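Local structure of hypothetical aspartyl-tRNA synthetase (Sulfolobus tokodaii, 1WYD) at residues 31-39 with 49-60; 63-74 with 87-98. The protein attaches L-aspartate, activated with ATP as Asp-AMP, to tRNA(Asp) and, being non-discriminating, also to tRNA(Asn). One frame throughout, in Å; residues are numbered along the deposited sequence.

Interaction 1. Residues 31-39 with 49-60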
# COMPACT_ATOMS: atom_id res chain seq x y z
N LEU B 31 7.78 -30.54 -35.70
CA LEU B 31 7.20 -30.61 -37.05
C LEU B 31 8.29 -30.49 -38.12
O LEU B 31 9.07 -29.52 -38.13
CB LEU B 31 6.13 -29.55 -37.22
CG LEU B 31 5.33 -29.56 -38.52
CD1 LEU B 31 4.26 -30.70 -38.56
CD2 LEU B 31 4.69 -28.19 -38.72
N GLY B 32 8.35 -31.49 -38.98
CA GLY B 32 9.30 -31.50 -40.08
C GLY B 32 10.75 -31.59 -39.64
O GLY B 32 11.63 -31.00 -40.29
N GLY B 33 11.02 -32.34 -38.57
CA GLY B 33 12.35 -32.40 -37.99
C GLY B 33 12.79 -31.10 -37.31
O GLY B 33 13.93 -30.99 -36.87
N LYS B 34 11.90 -30.11 -37.22
CA LYS B 34 12.18 -28.89 -36.45
C LYS B 34 11.45 -28.91 -35.11
O LYS B 34 10.33 -29.42 -35.01
CB LYS B 34 11.79 -27.64 -37.23
CG LYS B 34 12.71 -27.35 -38.38
CD LYS B 34 12.16 -26.24 -39.25
CE LYS B 34 13.30 -25.54 -39.97
NZ LYS B 34 14.31 -26.51 -40.52
N LYS B 35 12.11 -28.36 -34.10
CA LYS B 35 11.54 -28.22 -32.77
C LYS B 35 11.06 -26.79 -32.59
O LYS B 35 11.82 -25.84 -32.76
CB LYS B 35 12.58 -28.53 -31.68
CG LYS B 35 12.02 -28.41 -30.26
CD LYS B 35 12.67 -29.39 -29.27
CE LYS B 35 12.65 -30.85 -29.76
NZ LYS B 35 11.45 -31.61 -29.30
N PHE B 36 9.79 -26.65 -32.22
CA PHE B 36 9.24 -25.35 -31.98
C PHE B 36 9.05 -25.13 -30.48
O PHE B 36 8.40 -25.91 -29.82
CB PHE B 36 7.93 -25.20 -32.74
CG PHE B 36 8.10 -25.07 -34.22
CD1 PHE B 36 8.03 -26.19 -35.05
CD2 PHE B 36 8.34 -23.84 -34.80
CE1 PHE B 36 8.20 -26.08 -36.43
CE2 PHE B 36 8.50 -23.71 -36.19
CZ PHE B 36 8.44 -24.84 -37.00
N ILE B 37 9.64 -24.07 -29.94
CA ILE B 37 9.42 -23.73 -28.55
C ILE B 37 8.66 -22.43 -28.45
O ILE B 37 9.18 -21.40 -28.85
CB ILE B 37 10.78 -23.59 -27.78
CG1 ILE B 37 11.73 -24.74 -28.11
CG2 ILE B 37 10.53 -23.52 -26.29
CD1 ILE B 37 13.09 -24.56 -27.52
N ILE B 38 7.42 -22.47 -27.93
CA ILE B 38 6.78 -21.24 -27.51
C ILE B 38 7.40 -20.90 -26.13
O ILE B 38 7.30 -21.66 -25.16
CB ILE B 38 5.22 -21.33 -27.46
CG1 ILE B 38 4.59 -21.83 -28.77
CG2 ILE B 38 4.59 -19.99 -27.07
CD1 ILE B 38 5.11 -21.24 -30.06
N LEU B 39 8.07 -19.75 -26.09
CA LEU B 39 8.67 -19.25 -24.87
C LEU B 39 7.78 -18.17 -24.27
O LEU B 39 7.06 -17.47 -25.01
CB LEU B 39 10.07 -18.69 -25.16
CG LEU B 39 10.92 -18.22 -23.99
CD1 LEU B 39 11.51 -19.41 -23.24
CD2 LEU B 39 12.02 -17.33 -24.54
N VAL B 49 12.58 -21.41 -32.95
CA VAL B 49 12.81 -22.58 -33.78
C VAL B 49 14.23 -23.12 -33.54
O VAL B 49 15.19 -22.37 -33.36
CB VAL B 49 12.53 -22.26 -35.29
CG1 VAL B 49 12.34 -23.55 -36.12
CG2 VAL B 49 11.30 -21.38 -35.46
N VAL B 50 14.34 -24.44 -33.49
CA VAL B 50 15.61 -25.14 -33.40
C VAL B 50 15.59 -26.15 -34.53
O VAL B 50 14.89 -27.16 -34.44
CB VAL B 50 15.80 -25.91 -32.06
CG1 VAL B 50 17.26 -26.07 -31.73
CG2 VAL B 50 15.07 -25.23 -30.91
N ASP B 51 16.32 -25.88 -35.61
CA ASP B 51 16.40 -26.84 -36.70
C ASP B 51 17.41 -27.94 -36.37
O ASP B 51 18.17 -27.82 -35.41
CB ASP B 51 16.62 -26.21 -38.09
CG ASP B 51 17.75 -25.20 -38.13
OD1 ASP B 51 18.84 -25.50 -37.58
OD2 ASP B 51 17.65 -24.09 -38.73
N LYS B 52 17.37 -29.00 -37.16
CA LYS B 52 18.16 -30.21 -36.92
C LYS B 52 19.65 -29.95 -36.71
O LYS B 52 20.25 -30.55 -35.82
CB LYS B 52 17.94 -31.22 -38.06
CG LYS B 52 16.64 -32.04 -37.95
CD LYS B 52 16.81 -33.31 -37.08
CE LYS B 52 15.46 -33.93 -36.65
NZ LYS B 52 15.61 -35.21 -35.86
N ASN B 53 20.25 -29.09 -37.51
CA ASN B 53 21.71 -29.00 -37.51
C ASN B 53 22.30 -27.92 -36.57
O ASN B 53 23.52 -27.71 -36.56
CB ASN B 53 22.33 -28.97 -38.94
CG ASN B 53 21.60 -28.02 -39.90
OD1 ASN B 53 20.37 -27.91 -39.88
ND2 ASN B 53 22.37 -27.33 -40.76
N SER B 54 21.44 -27.30 -35.76
CA SER B 54 21.88 -26.36 -34.71
C SER B 54 22.55 -27.10 -33.53
O SER B 54 22.21 -28.25 -33.25
CB SER B 54 20.69 -25.53 -34.23
OG SER B 54 21.11 -24.51 -33.33
N SER B 55 23.49 -26.45 -32.84
CA SER B 55 24.10 -27.05 -31.64
C SER B 55 23.13 -27.05 -30.44
O SER B 55 23.33 -27.78 -29.47
CB SER B 55 25.46 -26.43 -31.26
OG SER B 55 25.79 -25.26 -32.01
N ALA B 56 22.06 -26.25 -30.52
CA ALA B 56 21.02 -26.20 -29.48
C ALA B 56 20.00 -27.35 -29.56
O ALA B 56 19.16 -27.52 -28.65
CB ALA B 56 20.30 -24.84 -29.51
N PHE B 57 20.06 -28.14 -30.63
CA PHE B 57 19.08 -29.20 -30.84
C PHE B 57 19.12 -30.23 -29.72
O PHE B 57 18.08 -30.67 -29.24
CB PHE B 57 19.25 -29.86 -32.22
CG PHE B 57 18.17 -30.85 -32.57
CD1 PHE B 57 16.82 -30.45 -32.62
CD2 PHE B 57 18.48 -32.16 -32.84
CE1 PHE B 57 15.81 -31.36 -32.94
CE2 PHE B 57 17.49 -33.08 -33.17
CZ PHE B 57 16.15 -32.68 -33.23
N GLY B 58 20.33 -30.59 -29.30
CA GLY B 58 20.55 -31.62 -28.30
C GLY B 58 19.89 -31.30 -26.97
O GLY B 58 19.14 -32.12 -26.43
N ILE B 59 20.14 -30.10 -26.45
CA ILE B 59 19.55 -29.72 -25.18
C ILE B 59 18.04 -29.50 -25.32
O ILE B 59 17.28 -29.93 -24.47
CB ILE B 59 20.34 -28.54 -24.49
CG1 ILE B 59 20.02 -28.47 -22.98
CG2 ILE B 59 20.15 -27.19 -25.23
CD1 ILE B 59 20.95 -27.58 -22.19
N SER B 60 17.60 -28.94 -26.44
CA SER B 60 16.17 -28.68 -26.67
C SER B 60 15.32 -29.94 -26.52
O SER B 60 14.12 -29.85 -26.26
CB SER B 60 15.93 -28.01 -28.04
OG SER B 60 16.07 -28.92 -29.13
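Lys35 and Val50 form an antiparallel hydrogen-bonded pair near the open end of a beta hairpin. Lys35 N gives a nearly straight bond to Val50 O (3.0 Å, 173° at the hydrogen), and Val50 N returns one to Lys35 O in the carbonyl plane. Beyond this pair Phe36 faces Val49 without such bonds, although Val49 CA-H points at the same Lys35 O.

The apolar contacts divide between the two faces of the hairpin. On the Phe36 face, ring atom CE2 lies 3.7 Å from Val49 CG2, the side chains running side by side in the same direction, so the ring lies along the valine methyls. On the Lys35 face, Ile37 CD1 reaches Val50 CG2 at 4.0 Å.

Lys35 itself starts with CG opposite its own N (chi1 -179°), then folds, and its CD packs against both oxygens of Ser60, OG and O, each at 3.4 Å. Its CB stands at the edge of the Phe57 ring. The two other lysines meet the opposite segment differently. Lys34 lies alongside Asp51, its NZ 3.4 Å from Asp51 CB but 4.5 Å from Asp51 OD2, too far for a salt bridge. A leucine in place of Lys34 would probably leave Asp51 without this nearby positive charge. Lys52 lays its methylenes CG and CE on Gly33 O, and Gly33, with positive phi in a type I' turn, leaves room where a CB would press on Lys52 CE.

Lys35 NZ ends in a salt bridge with Asp30, on strand 18-31, which borders strand 34-41 on its other edge. Strand 44-50 pairs in parallel with strand 85-89, Val49 bonding through its backbone to Leu87, while Leu39 packs on Ile69 and Val71 of strand 68-77 in the OB-fold domain.

Interaction 2. Residues 63-74 with 87-98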
# COMPACT_ATOMS: atom_id res chain seq x y z
N LEU B 63 14.23 -30.57 -22.72
CA LEU B 63 13.40 -29.50 -22.19
C LEU B 63 11.96 -29.94 -21.90
O LEU B 63 11.38 -30.77 -22.60
CB LEU B 63 13.38 -28.33 -23.18
CG LEU B 63 14.65 -27.53 -23.41
CD1 LEU B 63 14.35 -26.34 -24.34
CD2 LEU B 63 15.26 -27.04 -22.10
N THR B 64 11.37 -29.33 -20.88
CA THR B 64 10.04 -29.72 -20.42
C THR B 64 9.32 -28.45 -20.14
O THR B 64 9.97 -27.44 -19.89
CB THR B 64 10.16 -30.51 -19.12
OG1 THR B 64 10.80 -29.68 -18.12
CG2 THR B 64 11.12 -31.67 -19.33
N GLN B 65 7.99 -28.51 -20.14
CA GLN B 65 7.20 -27.30 -19.92
C GLN B 65 7.47 -26.75 -18.53
O GLN B 65 7.65 -27.51 -17.55
CB GLN B 65 5.72 -27.59 -20.14
CG GLN B 65 5.39 -28.07 -21.54
CD GLN B 65 3.89 -28.30 -21.70
OE1 GLN B 65 3.13 -27.35 -21.88
NE2 GLN B 65 3.47 -29.54 -21.63
N GLU B 66 7.54 -25.42 -18.47
CA GLU B 66 7.82 -24.60 -17.28
C GLU B 66 9.27 -24.54 -16.82
O GLU B 66 9.58 -23.82 -15.87
CB GLU B 66 6.84 -24.85 -16.11
CG GLU B 66 5.39 -24.39 -16.32
CD GLU B 66 5.22 -23.02 -16.99
OE1 GLU B 66 4.74 -23.01 -18.14
OE2 GLU B 66 5.55 -21.97 -16.39
N SER B 67 10.17 -25.26 -17.48
CA SER B 67 11.60 -25.00 -17.30
C SER B 67 11.98 -23.59 -17.73
O SER B 67 11.37 -22.99 -18.65
CB SER B 67 12.43 -25.96 -18.12
OG SER B 67 12.07 -27.29 -17.80
N VAL B 68 12.98 -23.06 -17.06
CA VAL B 68 13.41 -21.70 -17.32
C VAL B 68 14.65 -21.76 -18.18
O VAL B 68 15.63 -22.42 -17.82
CB VAL B 68 13.70 -20.97 -15.99
CG1 VAL B 68 14.29 -19.62 -16.24
CG2 VAL B 68 12.42 -20.90 -15.12
N ILE B 69 14.59 -21.10 -19.34
CA ILE B 69 15.72 -21.13 -20.24
C ILE B 69 16.20 -19.75 -20.69
O ILE B 69 15.48 -18.76 -20.61
CB ILE B 69 15.49 -22.09 -21.51
CG1 ILE B 69 14.47 -21.53 -22.52
CG2 ILE B 69 15.15 -23.47 -21.10
CD1 ILE B 69 14.38 -22.35 -23.79
N GLN B 70 17.46 -19.73 -21.12
CA GLN B 70 18.07 -18.64 -21.86
C GLN B 70 18.19 -19.13 -23.29
O GLN B 70 18.64 -20.25 -23.54
CB GLN B 70 19.48 -18.44 -21.33
CG GLN B 70 19.88 -17.03 -21.07
CD GLN B 70 21.27 -16.93 -20.46
OE1 GLN B 70 21.92 -15.89 -20.55
NE2 GLN B 70 21.72 -18.01 -19.85
N VAL B 71 17.76 -18.30 -24.24
CA VAL B 71 17.97 -18.63 -25.66
C VAL B 71 18.59 -17.48 -26.48
O VAL B 71 18.03 -16.39 -26.59
CB VAL B 71 16.70 -19.28 -26.32
CG1 VAL B 71 15.46 -18.40 -26.17
CG2 VAL B 71 16.95 -19.58 -27.78
N ARG B 72 19.77 -17.74 -27.03
CA ARG B 72 20.43 -16.86 -27.97
C ARG B 72 20.21 -17.38 -29.40
O ARG B 72 20.51 -18.54 -29.70
CB ARG B 72 21.92 -16.83 -27.66
CG ARG B 72 22.77 -16.07 -28.67
CD ARG B 72 24.19 -15.78 -28.18
NE ARG B 72 25.02 -16.99 -28.18
CZ ARG B 72 25.44 -17.63 -29.28
NH1 ARG B 72 25.12 -17.18 -30.51
NH2 ARG B 72 26.19 -18.71 -29.17
N GLY B 73 19.67 -16.53 -30.28
CA GLY B 73 19.53 -16.88 -31.68
C GLY B 73 19.40 -15.66 -32.60
O GLY B 73 19.59 -14.51 -32.18
N ILE B 74 19.05 -15.92 -33.86
CA ILE B 74 18.95 -14.85 -34.84
C ILE B 74 17.51 -14.64 -35.21
O ILE B 74 16.80 -15.58 -35.50
CB ILE B 74 19.83 -15.18 -36.08
CG1 ILE B 74 21.31 -14.90 -35.76
CG2 ILE B 74 19.42 -14.35 -37.28
CD1 ILE B 74 22.04 -16.00 -34.93
N LEU B 87 12.57 -16.56 -33.35
CA LEU B 87 13.97 -16.65 -32.98
C LEU B 87 14.49 -17.99 -33.42
O LEU B 87 13.92 -19.02 -33.06
CB LEU B 87 14.08 -16.58 -31.46
CG LEU B 87 15.18 -15.78 -30.76
CD1 LEU B 87 15.49 -16.42 -29.46
CD2 LEU B 87 16.42 -15.64 -31.60
N HIS B 88 15.57 -18.00 -34.20
CA HIS B 88 16.16 -19.24 -34.67
C HIS B 88 17.27 -19.61 -33.71
O HIS B 88 18.30 -18.95 -33.68
CB HIS B 88 16.64 -19.10 -36.12
CG HIS B 88 15.53 -19.18 -37.13
ND1 HIS B 88 15.73 -19.56 -38.44
CD2 HIS B 88 14.20 -18.92 -37.02
CE1 HIS B 88 14.58 -19.54 -39.09
NE2 HIS B 88 13.64 -19.15 -38.25
N ALA B 89 17.06 -20.63 -32.90
CA ALA B 89 17.95 -20.84 -31.77
C ALA B 89 19.36 -21.29 -32.18
O ALA B 89 19.51 -22.11 -33.11
CB ALA B 89 17.35 -21.81 -30.79
N GLU B 90 20.38 -20.74 -31.51
CA GLU B 90 21.76 -21.19 -31.70
C GLU B 90 22.31 -21.80 -30.42
O GLU B 90 23.14 -22.73 -30.46
CB GLU B 90 22.65 -20.02 -32.16
CG GLU B 90 22.22 -19.34 -33.46
CD GLU B 90 22.61 -20.10 -34.73
OE1 GLU B 90 23.77 -20.59 -34.83
OE2 GLU B 90 21.76 -20.21 -35.64
N GLU B 91 21.86 -21.27 -29.29
CA GLU B 91 22.31 -21.72 -27.98
C GLU B 91 21.18 -21.57 -26.97
O GLU B 91 20.51 -20.53 -26.94
CB GLU B 91 23.53 -20.94 -27.51
CG GLU B 91 24.30 -21.63 -26.40
CD GLU B 91 25.51 -20.83 -25.93
OE1 GLU B 91 26.27 -21.35 -25.09
OE2 GLU B 91 25.72 -19.69 -26.41
N ILE B 92 21.00 -22.62 -26.16
CA ILE B 92 20.01 -22.64 -25.10
C ILE B 92 20.67 -23.11 -23.80
O ILE B 92 21.36 -24.14 -23.75
CB ILE B 92 18.79 -23.56 -25.48
CG1 ILE B 92 17.91 -22.90 -26.57
CG2 ILE B 92 17.95 -23.97 -24.23
CD1 ILE B 92 17.27 -23.88 -27.55
N THR B 93 20.48 -22.33 -22.75
CA THR B 93 20.95 -22.69 -21.43
C THR B 93 19.78 -23.01 -20.51
O THR B 93 18.77 -22.29 -20.49
CB THR B 93 21.79 -21.55 -20.86
OG1 THR B 93 22.70 -21.10 -21.88
CG2 THR B 93 22.70 -22.07 -19.73
N LEU B 94 19.91 -24.12 -19.79
CA LEU B 94 18.93 -24.56 -18.81
C LEU B 94 19.23 -23.87 -17.48
O LEU B 94 20.27 -24.13 -16.85
CB LEU B 94 19.02 -26.07 -18.65
CG LEU B 94 17.80 -26.99 -18.52
CD1 LEU B 94 18.27 -28.26 -17.85
CD2 LEU B 94 16.67 -26.35 -17.74
N LEU B 95 18.34 -22.98 -17.05
CA LEU B 95 18.60 -22.22 -15.82
C LEU B 95 18.03 -23.00 -14.66
O LEU B 95 18.64 -23.09 -13.60
CB LEU B 95 17.98 -20.83 -15.91
CG LEU B 95 18.44 -19.96 -17.07
CD1 LEU B 95 17.78 -18.61 -16.99
CD2 LEU B 95 19.98 -19.80 -17.09
N SER B 96 16.85 -23.56 -14.89
CA SER B 96 16.10 -24.26 -13.87
C SER B 96 15.13 -25.26 -14.56
O SER B 96 14.20 -24.85 -15.29
CB SER B 96 15.36 -23.23 -13.00
OG SER B 96 14.66 -23.84 -11.94
N LYS B 97 15.37 -26.55 -14.34
CA LYS B 97 14.62 -27.62 -14.98
C LYS B 97 13.39 -27.90 -14.14
O LYS B 97 13.45 -27.83 -12.93
CB LYS B 97 15.52 -28.86 -15.10
CG LYS B 97 15.10 -29.92 -16.13
CD LYS B 97 15.53 -31.36 -15.69
CE LYS B 97 17.05 -31.59 -15.84
NZ LYS B 97 17.45 -33.04 -15.82
N ALA B 98 12.26 -28.17 -14.77
CA ALA B 98 11.03 -28.48 -14.05
C ALA B 98 10.73 -29.98 -14.11
O ALA B 98 10.86 -30.60 -15.15
CB ALA B 98 9.87 -27.69 -14.62
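Val68, Gln70 and Arg72 bind the backbone of residues 90-96 in an antiparallel ladder of the OB-fold, which the Ile74-His88 pair continues and two classic beta bulges interrupt. At one, Leu95 and Ser96 both face Val68; at the other, Glu90 and Glu91 both face Arg72, whose O accepts from Glu90 N at 2.9 Å and from Glu91 N at 3.1 Å. Between them Gln70 and Thr93 exchange two regular bonds.

On the inner face, branched aliphatic side chains fill the barrel: Val71 CG2 meets Ile92 CG1 at 3.7 Å, the two lying side by side, while Val71 CG1 and Leu87 CD1 approach tip to tip. Ile69 CD1 adds a contact with Ile92 CG2. Gly73 suits its place because a CB would collide with His88 O. At the start of the ladder Ser67 OG accepts from Ala98 N at 3.2 Å.

Further out, Trp21 of strand 18-31 packs on Val71 and Leu87. Ser96 OG bonds to Met391 O of the second subunit, and Leu95 packs on Pro393 of that subunit, bringing this end of the ladder to the dimer contact.

Arg72 is shared between acids: NH1 forms a salt bridge with Glu18, NH2 a second one with Glu91, and NE adds a weak bond to the same Glu91 OE2. With CG opposite the backbone N (chi1 173°) and a bend at chi3, Arg72 brings NH2 to Glu91 OE2 at 3.0 Å, meeting that oxygen from above the carboxylate plane, the two planar groups 77° apart.

From the N terminus, strand 18-31 leads into strand 34-41, and interaction 1 closes the hairpin with strand 44-50 and also takes in the short helix at 57-60 that follows. Only then does interaction 2 open, closing a second loop between strand 68-77 and residues 87-98. The two are therefore in series, neither nested nor crossed, with centres about 10 Å apart. They meet along the edge shared by strands 44-50 and 85-89, where Val49 O probably accepts a hydrogen bond from Ala89 N, and the helix sets Ile59 against the backbone of Ile92. Strand 18-31, paired with both 34-41 and 68-77, joins the two hairpins at their other edges, within one OB-fold.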